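Local coordinates for hypothetical protein (Legionella pneumophila subsp. pneumophila, PDB 4JX2) that is of unknown function but is probably a secreted protein made with a signal sequence, combining a small mixed beta sheet with many helices, at residues F82-L87 with K99-T104; M113-S117 with T230-T234; N167-W171 with L236-Q241; H255-I259 with Y321-W326. Residue numbers count along the deposited sequence, not the author numbering.

From the N terminus, contact 1 comes first: it pairs strands 86-90 and 96-101, closing the beta hairpin whose connecting loop is 91-95, at the edge of the mixed sheet. Contact 2 spans a long, largely helical excursion, bringing helix 110-117 back against helix 223-247. Contact 3 crosses it, since the loop 167-171 leaves from within that excursion and docks nearly two turns further along the same helix; Trp171 NE1 bonds to Leu233 O. Contact 4 follows in series and fastens helix 315-339 onto strand 257-262. Contacts 1 and 4 share the sheet through the backbone pairing of Phe82 with Ile259, while Met102 O and Ser238 OG join contact 1 to the helix of contacts 2 and 3.

Contact 1. Residues F82-L87 with K99-T104; sequences FINSTL and KQLMRT
Residues 82-84 end one strand, a type II' beta turn from Ile83 to Thr86 reverses the chain, and Thr86 and Leu87 start the next strand, which pairs antiparallel with 99-101. Asn84 takes positive phi (67/-98) at the first corner of the turn, which is closed by Ile83 N to Thr86 O (2.9 Å) and Thr86 N to Ile83 O (3.2 Å).

Backbone bonds set the register. Thr86 and Leu101 form a non-hydrogen-bonded pair, and Leu87 and Gln100 a hydrogen-bonded one, with Leu87 N to Gln100 O at 2.6 Å and Gln100 N to Leu87 O at 2.9 Å. Met102 N to Ser85 O (2.7 Å) carries the ladder past the strand ends. CA-H...O contacts flank it, Thr86 CA to Gln100 O at 3.4 Å and Lys99 CA to Leu87 O at 3.3 Å.

Side chains meet on both faces. On one, Thr86 (m) places OG1 3.3 Å from Leu101 CD2 and CG2 3.8 Å from Lys99 CG. On the other, selenomethionine Met102 (chi1 m) brings CG 4.1 Å from Phe82 CE2, at the ring edge, and 4.2 Å from Leu87 CB.

These are two successive hairpin connections of an antiparallel meander. Helix 223-247 covers the Leu87 and Met102 face through Leu242, while strand 79-84 continues the sheet into strand 257-262.

Contact 2. Residues M113-S117 with T230-T234; sequences MTAIS and TFMLT
Selenomethionine Met113 lies over Thr230 and Leu233, its SE 4.0 Å from Thr230 CG2 and 3.9 Å from Leu233 CD1, its CG 3.4 Å from Thr230 O. Its chi1 is off the staggered wells at -137°, with chi2 and chi3 both p. Both segments are regular alpha helix and run nearly antiparallel, at 156° between directions (signed crossing -156°), with short axes approaching to 9.1 Å. The closest CA pair is Met113 and Thr230, 5.7 Å apart.

Ile116 CG2 touches Thr230 CG2 at 3.8 Å, and Leu37 of the second subunit also packs on Ile116. Ser117 CB sits over the face of the Phe231 ring, 4.2 Å from its centroid, in a CH-pi contact.

Between the helices runs a polar seam. Ser117 OG (chi1 m) and Thr230 OG1 (chi1 p) share a hydrogen bond of 2.7 Å. Thr234 OG1 (chi1 m) donates to Thr230 O at 3.0 Å. One water donates to Thr234 OG1 at 2.7 Å and lies 2.9 Å from Ser117 OG.

This antiparallel helix pair combines a hydroxyl row with an apolar flank of Met113, Leu233 and Ile116. The chemistry implies a buried junction whose polar groups are paired with hydroxyls, a water and helix carbonyls, including Val226 O and Met227 O for Thr230 OG1.

Contact 3. Residues N167-W171 with L236-Q241; sequences NAPAW and LQSMDQ
A loop joining helices 162-165 and 175-197 docks here on the side of the long helix 223-247, within the helical part of the fold. Residues 236-241 are regular alpha helix, as the bonds from Asp240 N to Leu236 O and Gln241 N to Gln237 O, both 2.9 Å, confirm. The nearest CA atoms are those of Ala168 and Gln237, 6.3 Å apart.

Asn167 (-80/87) offers its carbonyl to the helix: Gln237 NE2 donates to Asn167 O at 2.8 Å. The t, p rotamer of Gln237 takes its amide there, and the same NE2 also bonds to Ser108 O. Ala168 (-136/66) follows, its CB 3.5 Å from Gln237 NE2 and its CA 3.4 Å from Gln237 OE1. Pro169 starts a helical run of backbone angles through Trp171, with Trp171 N bonded to Ala168 O at 3.0 Å; the proline CG lies 4.0 Å from Asp240 OD2. The CA-to-CB bond of Ala170 points toward the helix, its CB 3.7 Å from Leu236 CG. Trp171 (chi1 m) then brings its indole to the helix, CZ2 3.7 Å from Gln237 CB and CD1 4.0 Å from Leu236 CD2, which lies at the ring edge, while NE1 bonds to Leu233 O.

A water accepts from Ala170 N at 3.1 Å and donates to Gln237 OE1 and Asp240 OD2, each at 2.5 Å.

Contact 4. Residues H255-I259 with Y321-W326; sequences HAKVI and YNNTVW
Ile259 (m, t) forms the apolar centre, its CD1 reaching Val325 CG1 at 3.8 Å, Trp326 CB at 4.0 Å and Tyr321 CB at 4.2 Å, and lying 3.3 Å from Tyr321 O. The short axes of strand 257-259 and helix 321-326 approach to 10.0 Å and cross at 61°; the nearest CA atoms, those of Lys257 and Trp326, are 6.9 Å apart. A wider pi-type turn loosens the helix, bonding Trp326 N to Tyr321 O at 2.9 Å.

Next outward, Trp326 (chi1 t, chi2 84°) lays its indole flat against Lys257: CB of the lysine sits 3.6 Å from the five-membered ring centroid, 4° off the normal, in a CH-pi contact. The lysine CG is 3.7 Å from Trp326 CD2. The indole NE1 bonds to Arg295 O, and Tyr297 meets the ring edge-to-face.

At the polar edge the extended Lys257 chain (m, t, t, t) delivers NZ to Asn322 OD1 at 3.0 Å; NZ also bonds to Gln74 O and Glu76 O. Asn322 is t at chi1.

Alternate strand residues 257 and 259 thus face the helix while Val258 points away, the pattern of a helix packed across one face of the mixed sheet, here at a steep 61°.

Contact 1. Residues F82-L87 with K99-T104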
# COMPACT_ATOMS: atom_id res chain seq x y z
N PHE A 82 -13.56 7.12 -0.41
CA PHE A 82 -12.59 8.12 0.02
C PHE A 82 -11.56 8.18 -1.07
O PHE A 82 -10.66 7.34 -1.12
CB PHE A 82 -11.96 7.75 1.38
CG PHE A 82 -12.93 7.79 2.55
CD1 PHE A 82 -13.64 6.65 2.92
CD2 PHE A 82 -13.09 8.94 3.31
CE1 PHE A 82 -14.51 6.68 4.02
CE2 PHE A 82 -13.93 8.95 4.42
CZ PHE A 82 -14.65 7.83 4.76
N ILE A 83 -11.77 9.09 -2.03
CA ILE A 83 -10.90 9.19 -3.20
C ILE A 83 -10.25 10.56 -3.21
O ILE A 83 -10.93 11.58 -3.30
CB ILE A 83 -11.68 8.86 -4.51
CG1 ILE A 83 -12.16 7.37 -4.46
CG2 ILE A 83 -10.80 9.14 -5.76
CD1 ILE A 83 -13.03 6.92 -5.55
N ASN A 84 -8.89 10.55 -3.12
CA ASN A 84 -7.99 11.70 -3.07
C ASN A 84 -8.21 12.46 -1.76
O ASN A 84 -7.69 12.01 -0.75
CB ASN A 84 -8.14 12.60 -4.31
CG ASN A 84 -7.48 12.03 -5.53
OD1 ASN A 84 -6.38 11.48 -5.48
ND2 ASN A 84 -8.12 12.19 -6.68
N SER A 85 -9.01 13.56 -1.75
CA SER A 85 -9.28 14.30 -0.50
C SER A 85 -10.78 14.27 -0.13
O SER A 85 -11.16 14.67 0.97
CB SER A 85 -8.81 15.75 -0.63
OG SER A 85 -7.43 15.82 -0.91
N THR A 86 -11.64 13.80 -1.06
CA THR A 86 -13.08 13.83 -0.89
C THR A 86 -13.69 12.48 -0.55
O THR A 86 -13.23 11.44 -1.03
CB THR A 86 -13.71 14.36 -2.21
OG1 THR A 86 -13.07 15.58 -2.57
CG2 THR A 86 -15.22 14.58 -2.13
N LEU A 87 -14.75 12.51 0.27
CA LEU A 87 -15.61 11.38 0.55
C LEU A 87 -16.83 11.47 -0.35
O LEU A 87 -17.51 12.50 -0.35
CB LEU A 87 -16.06 11.29 2.02
CG LEU A 87 -17.14 10.19 2.28
CD1 LEU A 87 -16.66 8.80 1.86
CD2 LEU A 87 -17.56 10.16 3.70
N LYS A 99 -21.07 14.24 -0.73
CA LYS A 99 -19.79 14.66 -1.30
C LYS A 99 -19.18 15.63 -0.30
O LYS A 99 -19.71 16.72 -0.11
CB LYS A 99 -19.95 15.26 -2.71
CG LYS A 99 -18.64 15.77 -3.32
CD LYS A 99 -18.77 15.95 -4.84
CE LYS A 99 -18.68 17.39 -5.28
NZ LYS A 99 -18.68 17.52 -6.77
N GLN A 100 -18.10 15.21 0.39
CA GLN A 100 -17.46 16.03 1.41
C GLN A 100 -15.93 15.93 1.35
O GLN A 100 -15.40 14.83 1.32
CB GLN A 100 -17.97 15.60 2.80
CG GLN A 100 -17.38 16.34 4.00
CD GLN A 100 -17.96 17.70 4.27
OE1 GLN A 100 -19.04 18.05 3.79
NE2 GLN A 100 -17.28 18.48 5.09
N LEU A 101 -15.23 17.07 1.46
CA LEU A 101 -13.78 17.11 1.55
C LEU A 101 -13.31 16.76 2.98
O LEU A 101 -13.73 17.40 3.95
CB LEU A 101 -13.28 18.49 1.12
CG LEU A 101 -13.10 18.65 -0.37
CD1 LEU A 101 -13.28 20.07 -0.78
CD2 LEU A 101 -11.75 18.11 -0.82
N MSE A 102 -12.44 15.75 3.10
CA MSE A 102 -11.91 15.25 4.38
C MSE A 102 -10.65 16.02 4.83
O MSE A 102 -10.18 15.87 5.96
CB MSE A 102 -11.67 13.73 4.30
CG MSE A 102 -12.96 12.93 4.30
SE MSE A 102 -14.01 13.20 5.97
CE MSE A 102 -15.01 14.73 5.59
N ARG A 103 -10.12 16.84 3.91
CA ARG A 103 -8.95 17.73 4.03
C ARG A 103 -9.06 18.76 2.91
O ARG A 103 -9.64 18.46 1.87
CB ARG A 103 -7.60 16.97 3.99
CG ARG A 103 -7.40 16.07 2.78
CD ARG A 103 -5.97 15.56 2.65
NE ARG A 103 -5.12 16.53 1.97
CZ ARG A 103 -4.11 17.17 2.54
NH1 ARG A 103 -3.79 16.92 3.81
NH2 ARG A 103 -3.39 18.04 1.85
N THR A 104 -8.53 19.97 3.15
CA THR A 104 -8.49 21.09 2.20
C THR A 104 -9.91 21.60 1.82
O THR A 104 -10.12 22.08 0.70
CB THR A 104 -7.61 20.78 0.93
OG1 THR A 104 -8.29 19.86 0.06
CG2 THR A 104 -6.20 20.30 1.28

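Contact 2. Residues M113-S117 with T230-T234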
# COMPACT_ATOMS: atom_id res chain seq x y z
N MSE A 113 -5.71 26.63 10.45
CA MSE A 113 -5.12 25.76 11.45
C MSE A 113 -3.85 25.06 10.96
O MSE A 113 -2.88 24.98 11.72
CB MSE A 113 -6.16 24.75 11.88
CG MSE A 113 -6.21 24.49 13.39
SE MSE A 113 -6.24 26.00 14.62
CE MSE A 113 -7.63 27.06 13.88
N THR A 114 -3.84 24.56 9.71
CA THR A 114 -2.69 23.85 9.12
C THR A 114 -1.50 24.80 8.98
O THR A 114 -0.38 24.38 9.26
CB THR A 114 -3.09 23.18 7.79
OG1 THR A 114 -4.14 22.25 8.07
CG2 THR A 114 -1.95 22.44 7.12
N ALA A 115 -1.74 26.07 8.57
CA ALA A 115 -0.73 27.10 8.42
C ALA A 115 0.06 27.30 9.71
O ALA A 115 1.28 27.42 9.67
CB ALA A 115 -1.38 28.42 7.98
N ILE A 116 -0.63 27.31 10.86
CA ILE A 116 -0.00 27.46 12.19
C ILE A 116 0.79 26.16 12.56
O ILE A 116 1.92 26.28 13.02
CB ILE A 116 -1.04 27.88 13.29
CG1 ILE A 116 -1.70 29.25 12.95
CG2 ILE A 116 -0.44 27.87 14.72
CD1 ILE A 116 -0.73 30.51 12.84
N SER A 117 0.21 24.95 12.31
CA SER A 117 0.81 23.62 12.60
C SER A 117 2.13 23.42 11.91
O SER A 117 3.04 22.82 12.49
CB SER A 117 -0.11 22.48 12.13
OG SER A 117 -1.38 22.42 12.77
N THR A 230 -3.30 22.34 17.44
CA THR A 230 -3.74 22.70 16.09
C THR A 230 -4.13 21.46 15.29
O THR A 230 -5.16 21.50 14.63
CB THR A 230 -2.68 23.51 15.36
OG1 THR A 230 -1.42 22.84 15.45
CG2 THR A 230 -2.56 24.90 15.88
N PHE A 231 -3.32 20.38 15.35
CA PHE A 231 -3.63 19.12 14.66
C PHE A 231 -4.96 18.54 15.17
O PHE A 231 -5.81 18.10 14.38
CB PHE A 231 -2.48 18.09 14.82
CG PHE A 231 -1.29 18.28 13.91
CD1 PHE A 231 -1.45 18.54 12.56
CD2 PHE A 231 0.01 18.13 14.40
CE1 PHE A 231 -0.33 18.67 11.72
CE2 PHE A 231 1.13 18.31 13.57
CZ PHE A 231 0.95 18.55 12.23
N MSE A 232 -5.15 18.58 16.51
CA MSE A 232 -6.36 18.14 17.19
C MSE A 232 -7.60 18.88 16.68
O MSE A 232 -8.64 18.27 16.50
CB MSE A 232 -6.23 18.37 18.71
CG MSE A 232 -5.42 17.34 19.42
SE MSE A 232 -6.24 15.59 19.54
CE MSE A 232 -4.85 14.61 20.52
N LEU A 233 -7.49 20.20 16.48
CA LEU A 233 -8.64 21.00 16.07
C LEU A 233 -9.01 20.75 14.65
O LEU A 233 -10.19 20.78 14.31
CB LEU A 233 -8.40 22.50 16.31
CG LEU A 233 -8.27 22.95 17.78
CD1 LEU A 233 -7.75 24.35 17.84
CD2 LEU A 233 -9.59 22.84 18.54
N THR A 234 -8.01 20.46 13.83
CA THR A 234 -8.14 20.14 12.41
C THR A 234 -8.88 18.80 12.30
O THR A 234 -9.84 18.73 11.54
CB THR A 234 -6.76 20.14 11.74
OG1 THR A 234 -6.17 21.45 11.83
CG2 THR A 234 -6.82 19.76 10.30
O HOH W 1 -3.54 21.11 11.29

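Contact 3. Residues N167-W171 with L236-Q241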
# COMPACT_ATOMS: atom_id res chain seq x y z
N ASN A 167 -17.56 28.32 9.94
CA ASN A 167 -18.53 27.33 10.41
C ASN A 167 -17.76 26.17 11.04
O ASN A 167 -17.39 25.22 10.33
CB ASN A 167 -19.46 26.84 9.28
CG ASN A 167 -20.57 25.97 9.82
OD1 ASN A 167 -20.54 24.74 9.68
ND2 ASN A 167 -21.50 26.57 10.55
N ALA A 168 -17.46 26.30 12.35
CA ALA A 168 -16.73 25.28 13.12
C ALA A 168 -17.42 25.10 14.48
O ALA A 168 -16.82 25.44 15.51
CB ALA A 168 -15.27 25.68 13.28
N PRO A 169 -18.67 24.57 14.51
CA PRO A 169 -19.40 24.46 15.81
C PRO A 169 -18.68 23.65 16.89
O PRO A 169 -18.81 24.02 18.05
CB PRO A 169 -20.75 23.85 15.44
CG PRO A 169 -20.62 23.40 14.01
CD PRO A 169 -19.52 24.15 13.37
N ALA A 170 -17.88 22.64 16.53
CA ALA A 170 -17.09 21.82 17.47
C ALA A 170 -16.04 22.63 18.28
O ALA A 170 -15.58 22.18 19.35
CB ALA A 170 -16.39 20.71 16.70
N TRP A 171 -15.62 23.79 17.74
CA TRP A 171 -14.63 24.69 18.35
C TRP A 171 -15.27 25.70 19.29
O TRP A 171 -14.59 26.22 20.16
CB TRP A 171 -13.86 25.44 17.26
CG TRP A 171 -13.01 24.59 16.35
CD1 TRP A 171 -12.84 23.24 16.39
CD2 TRP A 171 -12.26 25.06 15.23
NE1 TRP A 171 -12.01 22.83 15.37
CE2 TRP A 171 -11.62 23.94 14.66
CE3 TRP A 171 -12.01 26.33 14.67
CZ2 TRP A 171 -10.77 24.05 13.56
CZ3 TRP A 171 -11.18 26.43 13.58
CH2 TRP A 171 -10.59 25.30 13.02
N LEU A 236 -10.78 17.29 14.66
CA LEU A 236 -12.09 17.55 15.24
C LEU A 236 -13.02 18.22 14.22
O LEU A 236 -14.15 17.77 14.08
CB LEU A 236 -11.94 18.40 16.52
CG LEU A 236 -13.22 18.88 17.23
CD1 LEU A 236 -14.14 17.71 17.65
CD2 LEU A 236 -12.87 19.77 18.44
N GLN A 237 -12.54 19.25 13.50
CA GLN A 237 -13.37 19.98 12.55
C GLN A 237 -13.79 19.11 11.38
O GLN A 237 -14.98 19.05 11.05
CB GLN A 237 -12.65 21.26 12.06
CG GLN A 237 -13.36 22.06 10.94
CD GLN A 237 -14.73 22.65 11.23
OE1 GLN A 237 -15.44 22.24 12.14
NE2 GLN A 237 -15.13 23.63 10.44
N SER A 238 -12.82 18.42 10.79
CA SER A 238 -12.97 17.54 9.64
C SER A 238 -13.95 16.39 9.95
O SER A 238 -14.88 16.13 9.17
CB SER A 238 -11.59 17.02 9.23
OG SER A 238 -11.64 15.98 8.27
N MSE A 239 -13.78 15.75 11.13
CA MSE A 239 -14.63 14.64 11.54
C MSE A 239 -16.04 15.11 11.95
O MSE A 239 -17.01 14.43 11.64
CB MSE A 239 -13.98 13.85 12.68
CG MSE A 239 -12.73 13.09 12.24
SE MSE A 239 -11.94 12.11 13.73
CE MSE A 239 -10.07 12.09 13.20
N ASP A 240 -16.15 16.28 12.63
CA ASP A 240 -17.43 16.82 13.03
C ASP A 240 -18.27 17.22 11.81
O ASP A 240 -19.48 16.96 11.79
CB ASP A 240 -17.27 18.03 13.97
CG ASP A 240 -18.59 18.62 14.42
OD1 ASP A 240 -19.33 17.91 15.10
OD2 ASP A 240 -18.89 19.77 14.04
N GLN A 241 -17.64 17.86 10.81
CA GLN A 241 -18.34 18.28 9.59
C GLN A 241 -18.92 17.06 8.84
O GLN A 241 -20.08 17.12 8.38
CB GLN A 241 -17.42 19.09 8.69
CG GLN A 241 -17.22 20.53 9.17
CD GLN A 241 -18.46 21.39 9.19
OE1 GLN A 241 -18.75 22.03 10.19
NE2 GLN A 241 -19.20 21.44 8.10
O HOH W 2 -17.38 21.74 13.63

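Contact 4. Residues H255-I259 with Y321-W326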
# COMPACT_ATOMS: atom_id res chain seq x y z
N HIS A 255 -24.01 -3.65 5.26
CA HIS A 255 -23.91 -3.91 3.82
C HIS A 255 -23.16 -2.84 3.04
O HIS A 255 -23.06 -2.94 1.82
CB HIS A 255 -25.30 -4.09 3.22
CG HIS A 255 -25.95 -5.34 3.70
ND1 HIS A 255 -27.08 -5.29 4.49
CD2 HIS A 255 -25.55 -6.63 3.56
CE1 HIS A 255 -27.37 -6.55 4.76
NE2 HIS A 255 -26.48 -7.39 4.23
N ALA A 256 -22.58 -1.85 3.74
CA ALA A 256 -21.77 -0.78 3.15
C ALA A 256 -20.51 -1.36 2.49
O ALA A 256 -20.02 -2.41 2.88
CB ALA A 256 -21.41 0.26 4.20
N LYS A 257 -20.04 -0.70 1.43
CA LYS A 257 -18.87 -1.09 0.66
C LYS A 257 -17.89 0.09 0.72
O LYS A 257 -18.16 1.10 0.08
CB LYS A 257 -19.30 -1.45 -0.78
CG LYS A 257 -20.27 -2.63 -0.84
CD LYS A 257 -20.99 -2.76 -2.15
CE LYS A 257 -21.70 -4.09 -2.24
NZ LYS A 257 -22.53 -4.20 -3.47
N VAL A 258 -16.82 -0.01 1.54
CA VAL A 258 -15.88 1.11 1.74
C VAL A 258 -14.59 0.89 0.95
O VAL A 258 -13.94 -0.16 1.05
CB VAL A 258 -15.59 1.40 3.25
CG1 VAL A 258 -14.74 2.64 3.42
CG2 VAL A 258 -16.89 1.57 4.02
N ILE A 259 -14.24 1.92 0.13
CA ILE A 259 -13.04 2.00 -0.70
C ILE A 259 -12.25 3.21 -0.23
O ILE A 259 -12.78 4.33 -0.19
CB ILE A 259 -13.37 2.07 -2.22
CG1 ILE A 259 -13.85 0.69 -2.73
CG2 ILE A 259 -12.17 2.62 -3.05
CD1 ILE A 259 -14.50 0.74 -4.07
N TYR A 321 -16.26 0.63 -9.57
CA TYR A 321 -15.99 0.72 -8.13
C TYR A 321 -16.66 -0.42 -7.34
O TYR A 321 -16.02 -1.02 -6.47
CB TYR A 321 -16.43 2.10 -7.58
CG TYR A 321 -15.53 3.22 -8.04
CD1 TYR A 321 -14.18 3.23 -7.69
CD2 TYR A 321 -16.01 4.24 -8.84
CE1 TYR A 321 -13.33 4.24 -8.14
CE2 TYR A 321 -15.18 5.27 -9.27
CZ TYR A 321 -13.84 5.27 -8.92
OH TYR A 321 -13.02 6.29 -9.34
N ASN A 322 -17.91 -0.73 -7.67
CA ASN A 322 -18.72 -1.71 -6.98
C ASN A 322 -18.24 -3.14 -7.24
O ASN A 322 -18.09 -3.90 -6.28
CB ASN A 322 -20.18 -1.54 -7.41
CG ASN A 322 -21.17 -2.44 -6.74
OD1 ASN A 322 -21.28 -2.48 -5.52
ND2 ASN A 322 -21.95 -3.15 -7.54
N ASN A 323 -18.00 -3.52 -8.52
CA ASN A 323 -17.64 -4.88 -8.89
C ASN A 323 -16.14 -5.08 -9.18
O ASN A 323 -15.55 -6.00 -8.62
CB ASN A 323 -18.45 -5.34 -10.10
CG ASN A 323 -19.95 -5.31 -9.91
OD1 ASN A 323 -20.66 -4.52 -10.52
ND2 ASN A 323 -20.46 -6.18 -9.06
N THR A 324 -15.53 -4.25 -10.05
CA THR A 324 -14.13 -4.40 -10.44
C THR A 324 -13.23 -4.14 -9.26
O THR A 324 -12.25 -4.88 -9.08
CB THR A 324 -13.80 -3.49 -11.63
OG1 THR A 324 -14.82 -3.60 -12.62
CG2 THR A 324 -12.42 -3.77 -12.23
N VAL A 325 -13.53 -3.11 -8.46
CA VAL A 325 -12.70 -2.78 -7.31
C VAL A 325 -13.17 -3.55 -6.07
O VAL A 325 -12.57 -4.57 -5.75
CB VAL A 325 -12.57 -1.25 -7.05
CG1 VAL A 325 -11.62 -0.99 -5.90
CG2 VAL A 325 -12.07 -0.54 -8.30
N TRP A 326 -14.27 -3.13 -5.43
CA TRP A 326 -14.77 -3.71 -4.19
C TRP A 326 -15.10 -5.21 -4.30
O TRP A 326 -14.58 -6.00 -3.50
CB TRP A 326 -15.97 -2.91 -3.63
CG TRP A 326 -16.22 -3.21 -2.19
CD1 TRP A 326 -15.61 -2.64 -1.11
CD2 TRP A 326 -17.03 -4.28 -1.67
NE1 TRP A 326 -16.01 -3.26 0.05
CE2 TRP A 326 -16.85 -4.29 -0.26
CE3 TRP A 326 -17.85 -5.25 -2.26
CZ2 TRP A 326 -17.51 -5.22 0.57
CZ3 TRP A 326 -18.49 -6.17 -1.43
CH2 TRP A 326 -18.33 -6.13 -0.04